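Local coordinates for DUF871 domain-containing protein (Enterococcus faecalis, PDB 2P0O) that is of unknown function but probably acts as a 6-phospho-N-acetylmuramidase built on a TIM barrel with a cyclophilin-like C-terminal domain, at residues 14-17 against 18-21; 69-72 against 73-76. All coordinates share one frame; numbering follows the deposited sequence.

Interaction 1 (14-17 against 18-21)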
ATOM      1  N   GLU A  14     -18.315 -14.246  -9.456  1.00 69.75           N
ATOM      2  CA  GLU A  14     -19.069 -14.493  -8.212  1.00 69.96           C
ATOM      3  C   GLU A  14     -18.130 -14.392  -7.004  1.00 69.17           C
ATOM      4  O   GLU A  14     -16.966 -14.822  -7.087  1.00 69.55           O
ATOM      5  CB  GLU A  14     -19.797 -15.842  -8.260  1.00 70.50           C
ATOM      6  CG  GLU A  14     -20.658 -16.171  -7.022  1.00 73.20           C
ATOM      7  CD  GLU A  14     -21.729 -15.117  -6.718  1.00 76.36           C
ATOM      8  OE1 GLU A  14     -22.832 -15.181  -7.335  1.00 76.82           O
ATOM      9  OE2 GLU A  14     -21.466 -14.238  -5.847  1.00 75.89           O
ATOM     10  N   ILE A  15     -18.616 -13.776  -5.919  1.00 67.56           N
ATOM     11  CA  ILE A  15     -17.796 -13.557  -4.719  1.00 66.24           C
ATOM     12  C   ILE A  15     -17.483 -14.889  -4.039  1.00 64.76           C
ATOM     13  O   ILE A  15     -18.347 -15.461  -3.391  1.00 64.50           O
ATOM     14  CB  ILE A  15     -18.451 -12.579  -3.699  1.00 66.43           C
ATOM     15  CG1 ILE A  15     -18.940 -11.297  -4.389  1.00 66.97           C
ATOM     16  CG2 ILE A  15     -17.452 -12.218  -2.591  1.00 66.08           C
ATOM     17  CD1 ILE A  15     -19.648 -10.310  -3.452  1.00 67.43           C
ATOM     18  N   THR A  16     -16.250 -15.370  -4.218  1.00 63.28           N
ATOM     19  CA  THR A  16     -15.793 -16.643  -3.652  1.00 62.20           C
ATOM     20  C   THR A  16     -15.637 -16.560  -2.142  1.00 61.68           C
ATOM     21  O   THR A  16     -15.659 -15.445  -1.570  1.00 61.99           O
ATOM     22  CB  THR A  16     -14.438 -17.073  -4.229  1.00 61.80           C
ATOM     23  OG1 THR A  16     -13.459 -16.079  -3.918  1.00 61.66           O
ATOM     24  CG2 THR A  16     -14.509 -17.253  -5.741  1.00 61.19           C
ATOM     25  N   ASN A  17     -15.443 -17.740  -1.491  1.00 61.61           N
ATOM     26  CA  ASN A  17     -15.178 -17.743  -0.053  1.00 61.00           C
ATOM     27  C   ASN A  17     -13.781 -17.197   0.238  1.00 61.35           C
ATOM     28  O   ASN A  17     -13.581 -16.462   1.229  1.00 60.60           O
ATOM     29  CB  ASN A  17     -15.399 -19.143   0.503  1.00 61.88           C
ATOM     30  CG  ASN A  17     -16.857 -19.591   0.332  1.00 61.74           C
ATOM     31  OD1 ASN A  17     -17.757 -18.751   0.204  1.00 62.65           O
ATOM     32  ND2 ASN A  17     -17.094 -20.908   0.333  1.00 64.82           N
ATOM     33  N   ASP A  18     -12.837 -17.509  -0.664  1.00 59.94           N
ATOM     34  CA  ASP A  18     -11.519 -16.920  -0.611  1.00 60.55           C
ATOM     35  C   ASP A  18     -11.589 -15.398  -0.576  1.00 59.15           C
ATOM     36  O   ASP A  18     -10.959 -14.790   0.256  1.00 58.35           O
ATOM     37  CB  ASP A  18     -10.612 -17.445  -1.736  1.00 60.48           C
ATOM     38  CG  ASP A  18     -10.351 -18.957  -1.595  1.00 62.88           C
ATOM     39  OD1 ASP A  18     -10.526 -19.498  -0.477  1.00 59.06           O
ATOM     40  OD2 ASP A  18      -9.998 -19.612  -2.601  1.00 66.68           O
ATOM     41  N   THR A  19     -12.432 -14.806  -1.409  1.00 58.29           N
ATOM     42  CA  THR A  19     -12.594 -13.361  -1.420  1.00 57.48           C
ATOM     43  C   THR A  19     -13.129 -12.791  -0.101  1.00 56.72           C
ATOM     44  O   THR A  19     -12.599 -11.791   0.407  1.00 56.48           O
ATOM     45  CB  THR A  19     -13.432 -12.922  -2.633  1.00 57.73           C
ATOM     46  OG1 THR A  19     -12.720 -13.303  -3.818  1.00 57.71           O
ATOM     47  CG2 THR A  19     -13.665 -11.406  -2.635  1.00 58.48           C
ATOM     48  N   ILE A  20     -14.154 -13.430   0.445  1.00 55.81           N
ATOM     49  CA  ILE A  20     -14.707 -13.080   1.757  1.00 55.72           C
ATOM     50  C   ILE A  20     -13.649 -13.239   2.877  1.00 55.79           C
ATOM     51  O   ILE A  20     -13.410 -12.303   3.652  1.00 55.45           O
ATOM     52  CB  ILE A  20     -16.029 -13.862   2.024  1.00 56.30           C
ATOM     53  CG1 ILE A  20     -17.091 -13.415   1.013  1.00 54.99           C
ATOM     54  CG2 ILE A  20     -16.523 -13.683   3.461  1.00 55.03           C
ATOM     55  CD1 ILE A  20     -18.282 -14.345   0.900  1.00 61.71           C
ATOM     56  N   ILE A  21     -13.006 -14.405   2.944  1.00 55.95           N
ATOM     57  CA  ILE A  21     -11.862 -14.624   3.853  1.00 55.66           C
ATOM     58  C   ILE A  21     -10.860 -13.464   3.763  1.00 55.42           C
ATOM     59  O   ILE A  21     -10.508 -12.846   4.775  1.00 54.93           O
ATOM     60  CB  ILE A  21     -11.178 -15.996   3.602  1.00 55.31           C
ATOM     61  CG1 ILE A  21     -12.070 -17.115   4.116  1.00 57.10           C
ATOM     62  CG2 ILE A  21      -9.856 -16.099   4.337  1.00 55.67           C
ATOM     63  CD1 ILE A  21     -11.871 -18.463   3.420  1.00 59.95           C
TER

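Interaction 2 (69-72 against 73-76)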
ATOM      1  N   ASP A  69     -16.917   2.475  -8.891  1.00 59.37           N
ATOM      2  CA  ASP A  69     -16.647   3.129 -10.150  1.00 60.86           C
ATOM      3  C   ASP A  69     -17.548   2.472 -11.199  1.00 60.81           C
ATOM      4  O   ASP A  69     -17.455   1.275 -11.464  1.00 60.36           O
ATOM      5  CB  ASP A  69     -15.160   3.029 -10.490  1.00 61.36           C
ATOM      6  CG  ASP A  69     -14.809   3.680 -11.823  1.00 65.02           C
ATOM      7  OD1 ASP A  69     -15.172   3.136 -12.885  1.00 67.73           O
ATOM      8  OD2 ASP A  69     -14.146   4.729 -11.813  1.00 69.74           O
ATOM      9  N   ILE A  70     -18.437   3.269 -11.774  1.00 61.52           N
ATOM     10  CA  ILE A  70     -19.483   2.747 -12.649  1.00 62.77           C
ATOM     11  C   ILE A  70     -19.919   3.829 -13.631  1.00 63.95           C
ATOM     12  O   ILE A  70     -19.971   5.014 -13.279  1.00 64.60           O
ATOM     13  CB  ILE A  70     -20.689   2.235 -11.796  1.00 62.60           C
ATOM     14  CG1 ILE A  70     -21.731   1.499 -12.634  1.00 62.57           C
ATOM     15  CG2 ILE A  70     -21.316   3.364 -10.974  1.00 62.27           C
ATOM     16  CD1 ILE A  70     -22.793   0.809 -11.767  1.00 60.23           C
ATOM     17  N   SER A  71     -20.217   3.429 -14.864  1.00 64.88           N
ATOM     18  CA  SER A  71     -20.717   4.375 -15.852  1.00 65.90           C
ATOM     19  C   SER A  71     -22.166   4.722 -15.533  1.00 66.44           C
ATOM     20  O   SER A  71     -22.866   3.948 -14.865  1.00 65.91           O
ATOM     21  CB  SER A  71     -20.602   3.808 -17.265  1.00 65.75           C
ATOM     22  OG  SER A  71     -21.641   2.879 -17.519  1.00 67.26           O
ATOM     23  N   GLY A  72     -22.593   5.894 -16.007  1.00 67.49           N
ATOM     24  CA  GLY A  72     -23.974   6.376 -15.847  1.00 68.85           C
ATOM     25  C   GLY A  72     -25.018   5.377 -16.302  1.00 69.84           C
ATOM     26  O   GLY A  72     -26.046   5.210 -15.628  1.00 69.94           O
ATOM     27  N   GLU A  73     -24.734   4.710 -17.433  1.00 70.99           N
ATOM     28  CA  GLU A  73     -25.636   3.718 -18.058  1.00 71.89           C
ATOM     29  C   GLU A  73     -25.669   2.390 -17.313  1.00 72.01           C
ATOM     30  O   GLU A  73     -26.743   1.821 -17.108  1.00 72.06           O
ATOM     31  CB  GLU A  73     -25.295   3.482 -19.542  1.00 72.26           C
ATOM     32  CG  GLU A  73     -26.039   4.394 -20.526  1.00 74.05           C
ATOM     33  CD  GLU A  73     -27.411   4.862 -20.004  1.00 76.74           C
ATOM     34  OE1 GLU A  73     -28.358   4.036 -19.886  1.00 76.56           O
ATOM     35  OE2 GLU A  73     -27.536   6.073 -19.706  1.00 77.76           O
ATOM     36  N   ALA A  74     -24.495   1.911 -16.905  1.00 72.10           N
ATOM     37  CA  ALA A  74     -24.391   0.708 -16.082  1.00 72.15           C
ATOM     38  C   ALA A  74     -25.121   0.844 -14.736  1.00 72.43           C
ATOM     39  O   ALA A  74     -25.641  -0.150 -14.206  1.00 72.58           O
ATOM     40  CB  ALA A  74     -22.945   0.333 -15.870  1.00 71.74           C
ATOM     41  N   LEU A  75     -25.168   2.065 -14.193  1.00 72.34           N
ATOM     42  CA  LEU A  75     -25.898   2.337 -12.950  1.00 72.06           C
ATOM     43  C   LEU A  75     -27.412   2.235 -13.146  1.00 72.47           C
ATOM     44  O   LEU A  75     -28.101   1.628 -12.331  1.00 72.55           O
ATOM     45  CB  LEU A  75     -25.541   3.717 -12.399  1.00 71.62           C
ATOM     46  CG  LEU A  75     -26.269   4.141 -11.122  1.00 70.56           C
ATOM     47  CD1 LEU A  75     -25.716   3.400  -9.913  1.00 68.04           C
ATOM     48  CD2 LEU A  75     -26.187   5.654 -10.940  1.00 70.13           C
ATOM     49  N   LYS A  76     -27.917   2.848 -14.213  1.00 72.88           N
ATOM     50  CA  LYS A  76     -29.340   2.771 -14.550  1.00 73.70           C
ATOM     51  C   LYS A  76     -29.733   1.350 -14.923  1.00 73.98           C
ATOM     52  O   LYS A  76     -30.766   0.860 -14.480  1.00 74.04           O
ATOM     53  CB  LYS A  76     -29.694   3.749 -15.670  1.00 73.55           C
ATOM     54  CG  LYS A  76     -29.728   5.201 -15.211  1.00 74.17           C
ATOM     55  CD  LYS A  76     -29.314   6.164 -16.323  1.00 74.75           C
ATOM     56  CE  LYS A  76     -30.503   6.732 -17.075  1.00 74.52           C
ATOM     57  NZ  LYS A  76     -30.071   7.835 -17.974  1.00 74.42           N
TER

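Interaction 1 (14-17 against 18-21)
Ile15 meets the first helical turn through one branch, its methyl CG2, which lies 3.8 Å from Ile20 CG1 and 3.9 Å from Thr19 CG2. The side chains cross at about a right angle in both pairs, and CG2 is directed there by a chi1 of -49°, which sets it anti to the backbone N. Ile15 also rests on Asp54 and Leu55, and Ile20 on Ile58, so this apolar patch faces helix 48-62. Thr16 follows as the N-cap residue of helix 17-28, the first helix after strand 4-8 in the TIM barrel. Thr16 OG1 and Thr19 OG1 are hydrogen-bonded at 2.9 Å, with either group able to donate. Thr16 OG1 is also 3.0 Å from Thr19 N. Along the backbone, Thr16 O accepts from Ile20 N at 3.2 Å with an N-H...O angle of 165°. At Asn17 the bond from CA to CB heads away from the turn, and the main bond is made by the carbonyl oxygen. Asn17 O accepts from Ile21 N at 2.7 Å with an N-H...O angle of 171°, while Ile21 CG1 packs against Asn17 O at 3.3 Å.

Interaction 2 (69-72 against 73-76)
Two first torsions bring Ile70 CG1 and Ser71 OG onto the helical turn that follows them. In Ile70 a chi1 of -172° places CG1 anti to the backbone N and an extended chi2 carries CD1 onward, while in Ser71 a chi1 of 78° holds OG between the backbone N and the carbonyl carbon. Ile70 CG1 consequently packs on Ala74 CB at 3.6 Å, and Ile70 CD1 reaches Leu75, 4.1 Å from its CB. Ser71 OG accepts from Ala74 N at 3.1 Å, with an N-H...O angle of 163°, the side-chain bond of a helix N-cap. Ala74 CB is 3.3 Å from Ser71 OG. This is a strand-to-helix junction of the TIM barrel, where strand 65-70 gives way to the short helix 72-76. Backbone bonds continue the turn: Leu75 N donates to Ser71 O at 3.0 Å, and the bond from Lys76 N to Gly72 O is weak at 3.3 Å. On the exposed side Lys76 NZ pairs with Glu73 OE2 at 3.5 Å, and the aliphatic part of the lysine runs over Gly72 O, with Lys76 CD 3.5 Å from it. Inward, Ile70 and Leu75 both touch Met98 of strand 95-98, and Leu75 also packs on Phe80 and Phe82.

Overall arrangement
Both interactions form the N-terminus of a helix in the TIM barrel, but they hold different elements: interaction 1 begins helix 17-28 and interaction 2 begins helix 72-76. Their centres are 24 Å apart and their nearest atoms about 14 Å, so neither touches the other. Interaction 1 is a surface contact with no buried residue; its N-cap threonine is hydrogen-bonded to the hydroxyl of Thr19, and its apolar patch leans on helix 48-62. Interaction 2 is partly buried, with Ile70, Gly72, Ala74 and Leu75 enclosed, and its cap is a hydroxyl-to-amide bond. Ile70 and Leu75 pack on strand 95-98, Leu75 also on loop phenylalanines. Glu73 and Lys76 pair on the exposed face, while Asp69, on the strand, is salt-bridged to Arg97.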